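Local coordinates for monosaccharide ABC transporter substrate-binding protein, CUT2 family (Acidothermus cellulolyticus, PDB 4RU1) that binds myo-inositol in the cleft between its two lobes and probably delivers it, as a solute-binding protein, to an ABC-type sugar importer, at residues 135-140 with 284-289; 210-215 with 237-242. All coordinates share one frame; numbering follows the deposited sequence.

Contact 1: 135-140 with 284-289; sequences GARATS and PFFVDK
The guanidinium of R137 and the phenyl ring of F286 lie in nearly parallel planes, only 5° apart, but they are displaced along each other rather than stacked squarely. R137 NH1 comes obliquely to the start of the aromatic side chain, 3.4 Å from F286 CB, while the aliphatic part runs past the ring, R137 CD lying 3.6 Å from F286 CE2. At the edge of the guanidinium, and in its plane, sit the carboxylate oxygen OD2 of D288 and a water. R137 NH2 donates to D288 OD2 at 2.8 Å in a salt bridge, a fairly straight bond; D288 OD2 receives it through its anti lone pair, the one away from OD1. The carboxylate itself is turned 52° out of the guanidinium plane. The water closes a small ring, accepting from R137 NH1 at 3.0 Å and donating to D288 OD2 at 2.8 Å, which ties both terminal nitrogens to one acidic oxygen. R137 reaches this far because its chain is fully extended from CG to NE, with CG trans to the backbone nitrogen (chi1 -170°). E141 forms a second salt bridge through R137 NE, and W247 adds a cation-pi contact to R137 and packs edge-to-face with F286. D288 OD1 is held separately by S290. The arrangement is a surface contact between helix 127-140 and the antiparallel edge strand 285-287 of a mixed sheet, a helix-on-sheet packing within one alpha/beta lobe of the periplasmic binding protein fold.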
ATOM      1  N   GLY A 135      14.056  -1.071  -9.277  1.00 16.78           N
ATOM      2  CA  GLY A 135      14.752  -0.624 -10.499  1.00 17.47           C
ATOM      3  C   GLY A 135      16.086  -1.344 -10.661  1.00 15.32           C
ATOM      4  O   GLY A 135      16.354  -1.873 -11.702  1.00 18.25           O
ATOM      5  N   ALA A 136      16.817  -1.484  -9.557  1.00 15.73           N
ATOM      6  CA  ALA A 136      18.106  -2.144  -9.561  1.00 15.96           C
ATOM      7  C   ALA A 136      17.930  -3.631  -9.813  1.00 17.12           C
ATOM      8  O   ALA A 136      18.676  -4.219 -10.587  1.00 18.95           O
ATOM      9  CB  ALA A 136      18.810  -1.924  -8.211  1.00 23.97           C
ATOM     10  N   ARG A 137      16.939  -4.243  -9.194  1.00 18.39           N
ATOM     11  CA  ARG A 137      16.666  -5.624  -9.416  1.00 15.41           C
ATOM     12  C   ARG A 137      16.279  -5.851 -10.879  1.00 19.56           C
ATOM     13  O   ARG A 137      16.755  -6.786 -11.526  1.00 16.94           O
ATOM     14  CB  ARG A 137      15.587  -6.153  -8.494  1.00 16.98           C
ATOM     15  CG  ARG A 137      15.490  -7.671  -8.577  1.00 25.87           C
ATOM     16  CD  ARG A 137      14.429  -8.190  -7.628  1.00 26.04           C
ATOM     17  NE  ARG A 137      14.158  -9.607  -7.790  1.00 19.75           N
ATOM     18  CZ  ARG A 137      14.218 -10.521  -6.815  1.00 20.10           C
ATOM     19  NH1 ARG A 137      14.584 -10.160  -5.588  1.00 24.44           N
ATOM     20  NH2 ARG A 137      13.887 -11.787  -7.081  1.00 19.95           N
ATOM     21  N   ALA A 138      15.402  -5.012 -11.451  1.00 16.87           N
ATOM     22  CA  ALA A 138      15.001  -5.159 -12.847  1.00 18.43           C
ATOM     23  C   ALA A 138      16.208  -5.082 -13.797  1.00 18.32           C
ATOM     24  O   ALA A 138      16.280  -5.821 -14.766  1.00 18.34           O
ATOM     25  CB  ALA A 138      13.958  -4.113 -13.162  1.00 14.46           C
ATOM     26  N   THR A 139      17.132  -4.177 -13.519  1.00 15.41           N
ATOM     27  CA  THR A 139      18.329  -3.998 -14.345  1.00 16.63           C
ATOM     28  C   THR A 139      19.196  -5.256 -14.251  1.00 25.42           C
ATOM     29  O   THR A 139      19.663  -5.793 -15.270  1.00 21.42           O
ATOM     30  CB  THR A 139      19.089  -2.765 -13.853  1.00 21.69           C
ATOM     31  OG1 THR A 139      18.363  -1.597 -14.224  1.00 22.01           O
ATOM     32  CG2 THR A 139      20.468  -2.717 -14.528  1.00 26.61           C
ATOM     33  N   SER A 140      19.324  -5.777 -13.039  1.00 21.65           N
ATOM     34  CA  SER A 140      20.076  -7.020 -12.813  1.00 20.98           C
ATOM     35  C   SER A 140      19.460  -8.249 -13.512  1.00 26.58           C
ATOM     36  O   SER A 140      20.187  -9.093 -13.981  1.00 29.85           O
ATOM     37  CB  SER A 140      20.154  -7.300 -11.309  1.00 21.41           C
ATOM     38  OG  SER A 140      20.842  -6.249 -10.665  1.00 39.01           O
ATOM     39  N   PRO A 284      10.432  -3.045   2.463  1.00 13.93           N
ATOM     40  CA  PRO A 284      10.054  -4.015   1.442  1.00 12.80           C
ATOM     41  C   PRO A 284      10.745  -5.352   1.660  1.00 14.56           C
ATOM     42  O   PRO A 284      11.842  -5.387   2.196  1.00 15.91           O
ATOM     43  CB  PRO A 284      10.569  -3.397   0.155  1.00 12.56           C
ATOM     44  CG  PRO A 284      11.752  -2.607   0.580  1.00 15.85           C
ATOM     45  CD  PRO A 284      11.407  -2.090   1.962  1.00 14.16           C
ATOM     46  N   PHE A 285      10.113  -6.401   1.123  1.00 15.41           N
ATOM     47  CA  PHE A 285      10.729  -7.709   1.015  1.00 16.53           C
ATOM     48  C   PHE A 285      10.296  -8.357  -0.295  1.00 15.23           C
ATOM     49  O   PHE A 285       9.086  -8.461  -0.552  1.00 13.65           O
ATOM     50  CB  PHE A 285      10.369  -8.604   2.197  1.00 19.37           C
ATOM     51  CG  PHE A 285      11.049  -9.976   2.149  1.00 19.56           C
ATOM     52  CD1 PHE A 285      12.399 -10.091   2.356  1.00 22.90           C
ATOM     53  CD2 PHE A 285      10.286 -11.133   1.934  1.00 22.39           C
ATOM     54  CE1 PHE A 285      13.006 -11.361   2.315  1.00 21.25           C
ATOM     55  CE2 PHE A 285      10.856 -12.382   1.932  1.00 26.68           C
ATOM     56  CZ  PHE A 285      12.223 -12.495   2.075  1.00 25.24           C
ATOM     57  N   PHE A 286      11.262  -8.805  -1.101  1.00 12.64           N
ATOM     58  CA  PHE A 286      11.000  -9.471  -2.390  1.00 16.12           C
ATOM     59  C   PHE A 286      10.733 -10.928  -2.250  1.00 15.31           C
ATOM     60  O   PHE A 286      11.565 -11.696  -1.698  1.00 20.06           O
ATOM     61  CB  PHE A 286      12.115  -9.241  -3.409  1.00 15.26           C
ATOM     62  CG  PHE A 286      12.229  -7.817  -3.930  1.00 17.01           C
ATOM     63  CD1 PHE A 286      12.732  -6.787  -3.170  1.00 18.14           C
ATOM     64  CD2 PHE A 286      11.808  -7.531  -5.238  1.00 14.72           C
ATOM     65  CE1 PHE A 286      12.814  -5.463  -3.657  1.00 15.10           C
ATOM     66  CE2 PHE A 286      11.969  -6.295  -5.755  1.00 16.19           C
ATOM     67  CZ  PHE A 286      12.428  -5.248  -4.944  1.00 15.25           C
ATOM     68  N   VAL A 287       9.601 -11.346  -2.743  1.00 14.60           N
ATOM     69  CA  VAL A 287       9.254 -12.738  -2.710  1.00 15.38           C
ATOM     70  C   VAL A 287       9.315 -13.225  -4.152  1.00 16.95           C
ATOM     71  O   VAL A 287       8.782 -12.610  -5.061  1.00 15.12           O
ATOM     72  CB  VAL A 287       7.845 -12.938  -2.148  1.00 14.42           C
ATOM     73  CG1 VAL A 287       7.435 -14.395  -2.150  1.00 17.21           C
ATOM     74  CG2 VAL A 287       7.776 -12.423  -0.705  1.00 14.67           C
ATOM     75  N   ASP A 288      10.033 -14.346  -4.346  1.00 18.98           N
ATOM     76  CA  ASP A 288      10.278 -14.937  -5.699  1.00 20.09           C
ATOM     77  C   ASP A 288      10.171 -16.461  -5.548  1.00 20.05           C
ATOM     78  O   ASP A 288       9.658 -16.932  -4.523  1.00 19.55           O
ATOM     79  CB  ASP A 288      11.606 -14.438  -6.261  1.00 20.27           C
ATOM     80  CG  ASP A 288      12.796 -14.830  -5.397  1.00 19.15           C
ATOM     81  OD1 ASP A 288      12.664 -15.846  -4.653  1.00 21.75           O
ATOM     82  OD2 ASP A 288      13.828 -14.128  -5.462  1.00 24.14           O
ATOM     83  N   LYS A 289      10.578 -17.195  -6.575  1.00 19.81           N
ATOM     84  CA  LYS A 289      10.405 -18.648  -6.567  1.00 20.00           C
ATOM     85  C   LYS A 289      11.156 -19.298  -5.422  1.00 16.97           C
ATOM     86  O   LYS A 289      10.673 -20.328  -4.889  1.00 24.35           O
ATOM     87  CB  LYS A 289      10.852 -19.278  -7.894  1.00 22.50           C
ATOM     88  CG  LYS A 289       9.765 -19.330  -8.910  1.00 23.09           C
ATOM     89  CD  LYS A 289      10.225 -20.047 -10.182  1.00 34.20           C
ATOM     90  CE  LYS A 289      10.340 -21.552  -9.971  1.00 94.87           C
ATOM     91  NZ  LYS A 289      10.384 -22.302 -11.256  1.00 98.92           N
TER
HETATM   92  O   HOH W   1      15.108 -12.448  -3.650  1.00 27.57           O

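Contact 2: 210-215 with 237-242; sequences IAQLAI and PAEIEN
A bend at chi2 (-52°) folds the side chain of Q212 back and brings its amide up against E239, whose own chain runs out straight beyond CG (chi2 160°) from the facing helix. The two flat groups meet nearly coplanar, amide and carboxylate planes 11° apart. Q212 NE2 donates to E239 OE1 at 2.8 Å, with the acceptor close to the amide plane and the syn lone pair of the carboxylate in use. Beside this bond the two remaining oxygens come very close, Q212 OE1 standing 2.5 Å from E239 OE2, a distance that would suit a protonated carboxylate. The pairing thus presents both polar atoms of the amide to both oxygens of the acid. I215, one turn further along the helix of Q212, supplies the nonpolar part: its CD1 methyl lies 3.6 Å from E239 CD and 4.1 Å from E239 CG. This methyl borders the buried carboxylate, a setting that would probably make a negative charge there less favourable. Q212 NE2 also makes a weak hydrogen bond back to the carbonyl of A208 in its own helix, which may help to fix how the amide is turned. Q244 touches both I215 and E239 from the loop after helix 236-241. The contact joins helices 208-220 and 236-241, successive helices of the lobe linked through strand 226-230. Helix 208-220 rests on strand 202-205 through A211 and A214 and meets helix 183-196 through L213, while P237 packs helix 236-241 against helix 293-300.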
ATOM      1  N   ILE A 210      -4.098  -5.304  -9.945  1.00 14.34           N
ATOM      2  CA  ILE A 210      -3.638  -4.745 -11.265  1.00 16.79           C
ATOM      3  C   ILE A 210      -2.673  -5.736 -11.922  1.00 13.60           C
ATOM      4  O   ILE A 210      -2.663  -5.931 -13.167  1.00 14.95           O
ATOM      5  CB  ILE A 210      -2.944  -3.394 -11.072  1.00 16.89           C
ATOM      6  CG1 ILE A 210      -3.821  -2.385 -10.321  1.00 16.63           C
ATOM      7  CG2 ILE A 210      -2.584  -2.812 -12.439  1.00 15.76           C
ATOM      8  CD1 ILE A 210      -5.212  -2.260 -10.867  1.00 17.31           C
ATOM      9  N   ALA A 211      -1.806  -6.406 -11.123  1.00 14.08           N
ATOM     10  CA  ALA A 211      -1.032  -7.513 -11.616  1.00 12.21           C
ATOM     11  C   ALA A 211      -1.836  -8.517 -12.397  1.00 13.60           C
ATOM     12  O   ALA A 211      -1.385  -8.934 -13.487  1.00 13.60           O
ATOM     13  CB  ALA A 211      -0.307  -8.257 -10.542  1.00 13.73           C
ATOM     14  N   GLN A 212      -3.013  -8.893 -11.900  1.00 11.93           N
ATOM     15  CA  GLN A 212      -3.828  -9.884 -12.601  1.00 13.30           C
ATOM     16  C   GLN A 212      -4.207  -9.434 -13.965  1.00 16.60           C
ATOM     17  O   GLN A 212      -4.138 -10.184 -14.925  1.00 16.03           O
ATOM     18  CB  GLN A 212      -5.083 -10.253 -11.801  1.00 15.59           C
ATOM     19  CG  GLN A 212      -4.877 -10.645 -10.384  1.00 19.80           C
ATOM     20  CD  GLN A 212      -3.853 -11.722 -10.271  1.00 21.67           C
ATOM     21  OE1 GLN A 212      -3.989 -12.731 -10.967  1.00 21.54           O
ATOM     22  NE2 GLN A 212      -2.805 -11.546  -9.393  1.00 19.36           N
ATOM     23  N   LEU A 213      -4.587  -8.160 -14.085  1.00 14.84           N
ATOM     24  CA  LEU A 213      -5.014  -7.562 -15.320  1.00 13.43           C
ATOM     25  C   LEU A 213      -3.844  -7.456 -16.308  1.00 16.70           C
ATOM     26  O   LEU A 213      -4.003  -7.593 -17.492  1.00 14.84           O
ATOM     27  CB  LEU A 213      -5.579  -6.156 -15.009  1.00 15.54           C
ATOM     28  CG  LEU A 213      -6.826  -6.235 -14.141  1.00 11.89           C
ATOM     29  CD1 LEU A 213      -7.221  -4.862 -13.555  1.00 14.48           C
ATOM     30  CD2 LEU A 213      -8.047  -6.861 -14.878  1.00 15.54           C
ATOM     31  N   ALA A 214      -2.649  -7.186 -15.785  1.00 10.90           N
ATOM     32  CA  ALA A 214      -1.488  -7.068 -16.599  1.00 12.43           C
ATOM     33  C   ALA A 214      -1.082  -8.424 -17.216  1.00 14.80           C
ATOM     34  O   ALA A 214      -0.674  -8.493 -18.386  1.00 14.03           O
ATOM     35  CB  ALA A 214      -0.339  -6.469 -15.842  1.00 14.75           C
ATOM     36  N   ILE A 215      -1.218  -9.487 -16.429  1.00 13.12           N
ATOM     37  CA  ILE A 215      -0.847 -10.825 -16.910  1.00 16.30           C
ATOM     38  C   ILE A 215      -1.785 -11.131 -18.108  1.00 15.94           C
ATOM     39  O   ILE A 215      -1.344 -11.650 -19.129  1.00 16.24           O
ATOM     40  CB  ILE A 215      -1.039 -11.883 -15.821  1.00 13.48           C
ATOM     41  CG1 ILE A 215      -0.000 -11.692 -14.709  1.00 14.59           C
ATOM     42  CG2 ILE A 215      -0.965 -13.331 -16.386  1.00 17.74           C
ATOM     43  CD1 ILE A 215      -0.380 -12.401 -13.436  1.00 15.34           C
ATOM     44  N   PRO A 237       0.853 -16.081  -5.221  1.00 17.77           N
ATOM     45  CA  PRO A 237       1.764 -17.187  -4.988  1.00 15.22           C
ATOM     46  C   PRO A 237       1.899 -18.176  -6.165  1.00 16.86           C
ATOM     47  O   PRO A 237       3.011 -18.457  -6.576  1.00 22.72           O
ATOM     48  CB  PRO A 237       1.195 -17.844  -3.730  1.00 20.42           C
ATOM     49  CG  PRO A 237       0.635 -16.693  -3.005  1.00 19.81           C
ATOM     50  CD  PRO A 237      -0.058 -15.882  -4.079  1.00 19.80           C
ATOM     51  N   ALA A 238       0.772 -18.668  -6.663  1.00 21.54           N
ATOM     52  CA  ALA A 238       0.753 -19.536  -7.871  1.00 20.90           C
ATOM     53  C   ALA A 238       1.434 -18.922  -9.051  1.00 26.00           C
ATOM     54  O   ALA A 238       2.186 -19.595  -9.803  1.00 22.26           O
ATOM     55  CB  ALA A 238      -0.665 -19.875  -8.238  1.00 23.15           C
ATOM     56  N   GLU A 239       1.153 -17.630  -9.232  1.00 21.00           N
ATOM     57  CA  GLU A 239       1.737 -16.854 -10.313  1.00 24.12           C
ATOM     58  C   GLU A 239       3.246 -16.762 -10.236  1.00 18.50           C
ATOM     59  O   GLU A 239       3.934 -16.815 -11.256  1.00 19.19           O
ATOM     60  CB  GLU A 239       1.052 -15.463 -10.420  1.00 19.78           C
ATOM     61  CG  GLU A 239      -0.339 -15.651 -10.947  1.00 18.09           C
ATOM     62  CD  GLU A 239      -1.267 -14.510 -10.680  1.00 19.95           C
ATOM     63  OE1 GLU A 239      -0.977 -13.572  -9.892  1.00 17.86           O
ATOM     64  OE2 GLU A 239      -2.368 -14.581 -11.215  1.00 20.19           O
ATOM     65  N   ILE A 240       3.811 -16.605  -9.056  1.00 20.60           N
ATOM     66  CA  ILE A 240       5.269 -16.666  -8.888  1.00 19.77           C
ATOM     67  C   ILE A 240       5.802 -18.087  -9.169  1.00 23.51           C
ATOM     68  O   ILE A 240       6.728 -18.269  -9.897  1.00 21.16           O
ATOM     69  CB  ILE A 240       5.660 -16.249  -7.449  1.00 19.27           C
ATOM     70  CG1 ILE A 240       5.376 -14.746  -7.227  1.00 23.59           C
ATOM     71  CG2 ILE A 240       7.099 -16.477  -7.148  1.00 21.69           C
ATOM     72  CD1 ILE A 240       5.378 -14.290  -5.780  1.00 19.60           C
ATOM     73  N   GLU A 241       5.147 -19.083  -8.622  1.00 28.17           N
ATOM     74  CA  GLU A 241       5.530 -20.495  -8.879  1.00 29.80           C
ATOM     75  C   GLU A 241       5.570 -20.899 -10.372  1.00 37.58           C
ATOM     76  O   GLU A 241       6.523 -21.545 -10.829  1.00 29.76           O
ATOM     77  CB  GLU A 241       4.560 -21.412  -8.100  1.00 21.46           C
ATOM     78  CG  GLU A 241       4.643 -21.349  -6.561  1.00 30.25           C
ATOM     79  CD  GLU A 241       3.354 -21.726  -5.830  1.00 54.76           C
ATOM     80  OE1 GLU A 241       2.520 -22.468  -6.405  1.00 42.02           O
ATOM     81  OE2 GLU A 241       3.170 -21.276  -4.664  1.00 35.35           O
ATOM     82  N   ASN A 242       4.561 -20.490 -11.132  1.00 23.98           N
ATOM     83  CA  ASN A 242       4.449 -20.850 -12.556  1.00 26.23           C
ATOM     84  C   ASN A 242       5.117 -19.842 -13.543  1.00 27.98           C
ATOM     85  O   ASN A 242       5.026 -20.014 -14.769  1.00 27.96           O
ATOM     86  CB  ASN A 242       3.004 -21.143 -12.963  1.00 26.47           C
ATOM     87  CG  ASN A 242       2.085 -19.946 -12.860  1.00 28.78           C
ATOM     88  OD1 ASN A 242       2.517 -18.793 -12.935  1.00 29.74           O
ATOM     89  ND2 ASN A 242       0.809 -20.206 -12.691  1.00 35.62           N
TER

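How the contacts relate
Contact 1 is a surface contact and contact 2 a largely buried one, yet both belong to the same lobe, their centres about 15 Å apart. They share no helix or strand: 135-140 with 284-289 joins a helix to an edge strand, whereas 210-215 with 237-242 joins two helices. The chemistry differs with the setting. At the surface a charged arginine-aspartate pair is bridged by a water as well as bonded directly, while in the more buried contact an amide pairs with an acid beside a methyl group. The two sites meet where I240 packs on D288 and K289, the closest approach being I240 O to K289 CG at 3.4 Å.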